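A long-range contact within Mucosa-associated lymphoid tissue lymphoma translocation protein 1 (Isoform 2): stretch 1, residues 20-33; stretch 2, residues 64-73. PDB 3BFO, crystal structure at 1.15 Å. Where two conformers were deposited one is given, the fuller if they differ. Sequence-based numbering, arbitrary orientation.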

# COMPACT_ATOMS: atom_id res chain seq x y z
N THR A 20 -11.54 0.56 -10.30
CA THR A 20 -11.22 0.30 -8.92
C THR A 20 -9.72 0.29 -8.71
O THR A 20 -8.96 -0.31 -9.49
N LEU A 21 -9.26 0.95 -7.65
CA LEU A 21 -7.89 0.84 -7.21
C LEU A 21 -7.79 -0.21 -6.14
O LEU A 21 -8.47 -0.12 -5.15
N VAL A 22 -6.91 -1.19 -6.35
CA VAL A 22 -6.64 -2.22 -5.33
C VAL A 22 -5.13 -2.37 -5.15
O VAL A 22 -4.47 -2.78 -6.08
N LEU A 23 -4.60 -2.02 -3.97
CA LEU A 23 -3.19 -2.20 -3.64
C LEU A 23 -3.11 -3.18 -2.49
O LEU A 23 -3.93 -3.16 -1.58
N GLN A 24 -2.11 -4.06 -2.53
CA GLN A 24 -1.97 -5.06 -1.51
C GLN A 24 -0.50 -5.17 -1.10
O GLN A 24 0.39 -5.16 -1.96
N CYS A 25 -0.28 -5.36 0.19
CA CYS A 25 1.06 -5.65 0.72
C CYS A 25 0.84 -6.65 1.83
O CYS A 25 0.02 -6.42 2.70
N VAL A 26 1.56 -7.79 1.79
CA VAL A 26 1.41 -8.82 2.81
C VAL A 26 2.77 -9.19 3.32
O VAL A 26 3.68 -9.43 2.52
N ALA A 27 2.94 -9.21 4.63
CA ALA A 27 4.18 -9.58 5.26
C ALA A 27 3.94 -10.73 6.22
O ALA A 27 2.82 -10.94 6.69
N VAL A 28 5.01 -11.45 6.52
CA VAL A 28 5.06 -12.42 7.60
C VAL A 28 6.02 -11.89 8.68
O VAL A 28 6.78 -10.96 8.46
N GLY A 29 5.94 -12.48 9.85
CA GLY A 29 6.85 -12.12 10.93
C GLY A 29 6.19 -12.33 12.26
O GLY A 29 4.96 -12.41 12.36
N SER A 30 7.01 -12.38 13.29
CA SER A 30 6.47 -12.38 14.65
C SER A 30 7.39 -11.51 15.47
O SER A 30 8.61 -11.80 15.50
N PRO A 31 6.84 -10.52 16.20
CA PRO A 31 5.41 -10.22 16.30
C PRO A 31 4.75 -9.90 14.96
O PRO A 31 5.40 -9.47 13.98
N ILE A 32 3.45 -10.07 14.95
CA ILE A 32 2.67 -9.94 13.73
C ILE A 32 2.85 -8.54 13.13
O ILE A 32 2.74 -7.55 13.82
N PRO A 33 3.17 -8.45 11.84
CA PRO A 33 3.35 -7.12 11.22
C PRO A 33 2.11 -6.26 11.24
O PRO A 33 0.98 -6.75 11.07
N THR A 64 1.94 8.23 -6.07
CA THR A 64 2.94 7.24 -5.79
C THR A 64 2.60 6.70 -4.40
O THR A 64 2.46 7.51 -3.49
N TYR A 65 2.45 5.37 -4.29
CA TYR A 65 2.01 4.74 -3.01
C TYR A 65 3.03 3.76 -2.53
O TYR A 65 3.77 3.17 -3.30
N TRP A 66 3.03 3.54 -1.22
CA TRP A 66 3.81 2.46 -0.63
C TRP A 66 3.23 2.19 0.76
O TRP A 66 2.41 2.95 1.26
N CYS A 67 3.66 1.06 1.31
CA CYS A 67 3.19 0.63 2.61
C CYS A 67 4.38 0.45 3.52
O CYS A 67 5.34 -0.22 3.15
N HIS A 68 4.29 1.02 4.72
CA HIS A 68 5.28 0.75 5.76
C HIS A 68 4.80 -0.42 6.58
O HIS A 68 3.66 -0.44 7.05
N VAL A 69 5.67 -1.43 6.72
CA VAL A 69 5.32 -2.66 7.40
C VAL A 69 6.25 -2.81 8.59
O VAL A 69 7.45 -2.62 8.48
N TYR A 70 5.69 -3.08 9.78
CA TYR A 70 6.55 -2.95 10.96
C TYR A 70 6.05 -3.76 12.14
O TYR A 70 4.83 -4.05 12.27
N ASN A 71 6.97 -4.07 13.02
CA ASN A 71 6.61 -4.54 14.35
C ASN A 71 7.56 -3.88 15.33
O ASN A 71 8.17 -2.87 15.01
N ASP A 72 7.62 -4.38 16.58
CA ASP A 72 8.44 -3.76 17.60
C ASP A 72 9.91 -4.10 17.53
O ASP A 72 10.66 -3.74 18.43
N ARG A 73 10.36 -4.76 16.45
CA ARG A 73 11.80 -4.94 16.22
C ARG A 73 12.28 -4.42 14.87
O ARG A 73 13.37 -3.87 14.73

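The two stretches pack mainly through apolar side chains that alternate along their strands. Leu21, Leu23, Cys25 and Ala27 point toward the second stretch and Tyr65, Cys67 and Val69 point back, whereas Gln24, Val26, Trp66 and His68 point away. Leu23 (m, t) lays CD1 over one face of the Tyr65 ring, 4.0 Å from the ring centroid, a CH-pi contact in which CD1 comes within 3.6 Å of Tyr65 CG. Tyr65 is in the m rotamer, and Leu21 (t, p) meets its far end, with Leu21 CD2 3.8 Å from Tyr65 OH; that hydroxyl is hydrogen-bonded elsewhere in the structure. Cys25 and Cys67, both t, touch through their CB atoms at 3.9 Å, but their sulfurs diverge and form no disulfide with each other. Instead, Cys25 SG rests 3.7 Å from Val69 CG2. Val69, also t, places CG1 against Ala27 CB at 3.5 Å and Pro33 CB at 3.7 Å.

Polar contacts gather at the loop end. Asn71 (p) points inward and donates the one hydrogen bond across the stretches, from ND2 to Pro31 O at 2.9 Å and nearly linear. Its OD1 accepts from Arg73 N at 2.9 Å, so the amide is anchored at both ends. Nearby, Pro31 CG lies 3.4 Å from Asp72 OD1, and Pro33 CA makes a CA-H...O contact with Tyr70 O at 3.6 Å.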

# COMPACT_ATOMS: atom_id res chain seq x y z
CB THR A 20 -11.84 -1.05 -8.49
OG1 THR A 20 -13.27 -0.95 -8.61
CG2 THR A 20 -11.47 -1.41 -7.06
CB LEU A 21 -7.44 2.20 -6.67
CG LEU A 21 -6.04 2.18 -6.06
CD1 LEU A 21 -4.98 1.59 -7.00
CD2 LEU A 21 -5.69 3.62 -5.59
CB VAL A 22 -7.22 -3.59 -5.77
CG1 VAL A 22 -6.83 -4.68 -4.83
CG2 VAL A 22 -8.72 -3.50 -5.84
CB LEU A 23 -2.57 -0.84 -3.26
CG LEU A 23 -2.37 0.11 -4.41
CD1 LEU A 23 -2.01 1.52 -3.90
CD2 LEU A 23 -1.28 -0.38 -5.34
CB GLN A 24 -2.46 -6.41 -2.04
CG GLN A 24 -2.51 -7.53 -0.93
CD GLN A 24 -3.26 -8.82 -1.36
OE1 GLN A 24 -3.37 -9.08 -2.54
NE2 GLN A 24 -3.79 -9.54 -0.43
CB CYS A 25 1.68 -4.33 1.22
SG CYS A 25 3.36 -4.63 1.87
CB VAL A 26 0.74 -10.09 2.28
CG1 VAL A 26 0.50 -11.11 3.44
CG2 VAL A 26 -0.55 -9.77 1.58
CB ALA A 27 4.78 -8.41 6.01
CB VAL A 28 5.52 -13.82 7.08
CG1 VAL A 28 4.54 -14.39 6.04
CG2 VAL A 28 6.94 -13.75 6.49
CB SER A 30 6.49 -13.82 15.19
OG SER A 30 5.98 -13.85 16.52
CB PRO A 31 5.37 -8.96 17.20
CG PRO A 31 6.64 -9.09 18.02
CD PRO A 31 7.65 -9.67 17.09
CB ILE A 32 1.20 -10.19 14.02
CG1 ILE A 32 0.94 -11.59 14.52
CG2 ILE A 32 0.29 -9.86 12.83
CD1 ILE A 32 -0.34 -11.64 15.30
CB PRO A 33 3.78 -7.44 9.80
CG PRO A 33 4.36 -8.84 9.90
CD PRO A 33 3.55 -9.53 10.93
CB THR A 64 4.37 7.86 -5.77
OG1 THR A 64 4.60 8.46 -7.04
CG2 THR A 64 5.34 6.73 -5.52
CB TYR A 65 0.73 3.95 -3.24
CG TYR A 65 -0.52 4.76 -3.60
CD1 TYR A 65 -1.54 4.96 -2.66
CD2 TYR A 65 -0.68 5.31 -4.88
CE1 TYR A 65 -2.70 5.66 -2.96
CE2 TYR A 65 -1.85 6.03 -5.17
CZ TYR A 65 -2.83 6.18 -4.24
OH TYR A 65 -4.00 6.84 -4.54
CB TRP A 66 5.28 2.83 -0.50
CG TRP A 66 5.42 4.15 0.08
CD1 TRP A 66 5.25 5.40 -0.54
CD2 TRP A 66 5.94 4.40 1.34
NE1 TRP A 66 5.52 6.39 0.34
CE2 TRP A 66 5.94 5.81 1.52
CE3 TRP A 66 6.31 3.59 2.41
CZ2 TRP A 66 6.36 6.41 2.75
CZ3 TRP A 66 6.72 4.19 3.61
CH2 TRP A 66 6.76 5.59 3.76
CB CYS A 67 2.40 -0.68 2.44
SG CYS A 67 1.54 -1.23 3.90
CB HIS A 68 5.46 1.98 6.66
CG HIS A 68 6.55 1.80 7.66
ND1 HIS A 68 7.87 1.68 7.31
CD2 HIS A 68 6.52 1.68 9.01
CE1 HIS A 68 8.62 1.55 8.39
NE2 HIS A 68 7.82 1.50 9.44
CB VAL A 69 5.45 -3.87 6.47
CG1 VAL A 69 4.97 -5.11 7.14
CG2 VAL A 69 4.65 -3.64 5.19
CB TYR A 70 6.66 -1.46 11.38
CG TYR A 70 5.38 -0.85 11.86
CD1 TYR A 70 5.12 -0.70 13.21
CD2 TYR A 70 4.39 -0.44 10.96
CE1 TYR A 70 3.97 -0.16 13.65
CE2 TYR A 70 3.21 0.13 11.40
CZ TYR A 70 3.00 0.24 12.75
OH TYR A 70 1.84 0.76 13.23
CB ASN A 71 6.58 -6.05 14.40
CG ASN A 71 7.91 -6.70 14.14
OD1 ASN A 71 8.96 -6.06 14.25
ND2 ASN A 71 7.90 -7.99 13.82
CB ASP A 72 7.82 -4.02 19.00
CG ASP A 72 7.88 -5.47 19.41
OD1 ASP A 72 8.50 -6.27 18.68
OD2 ASP A 72 7.36 -5.80 20.51
CB ARG A 73 12.21 -6.41 16.34
CG ARG A 73 13.73 -6.60 16.30
CD ARG A 73 14.12 -8.01 16.27
NE ARG A 73 14.07 -8.55 14.91
CZ ARG A 73 14.45 -9.77 14.57
NH1 ARG A 73 14.82 -10.66 15.49
NH2 ARG A 73 14.35 -10.14 13.32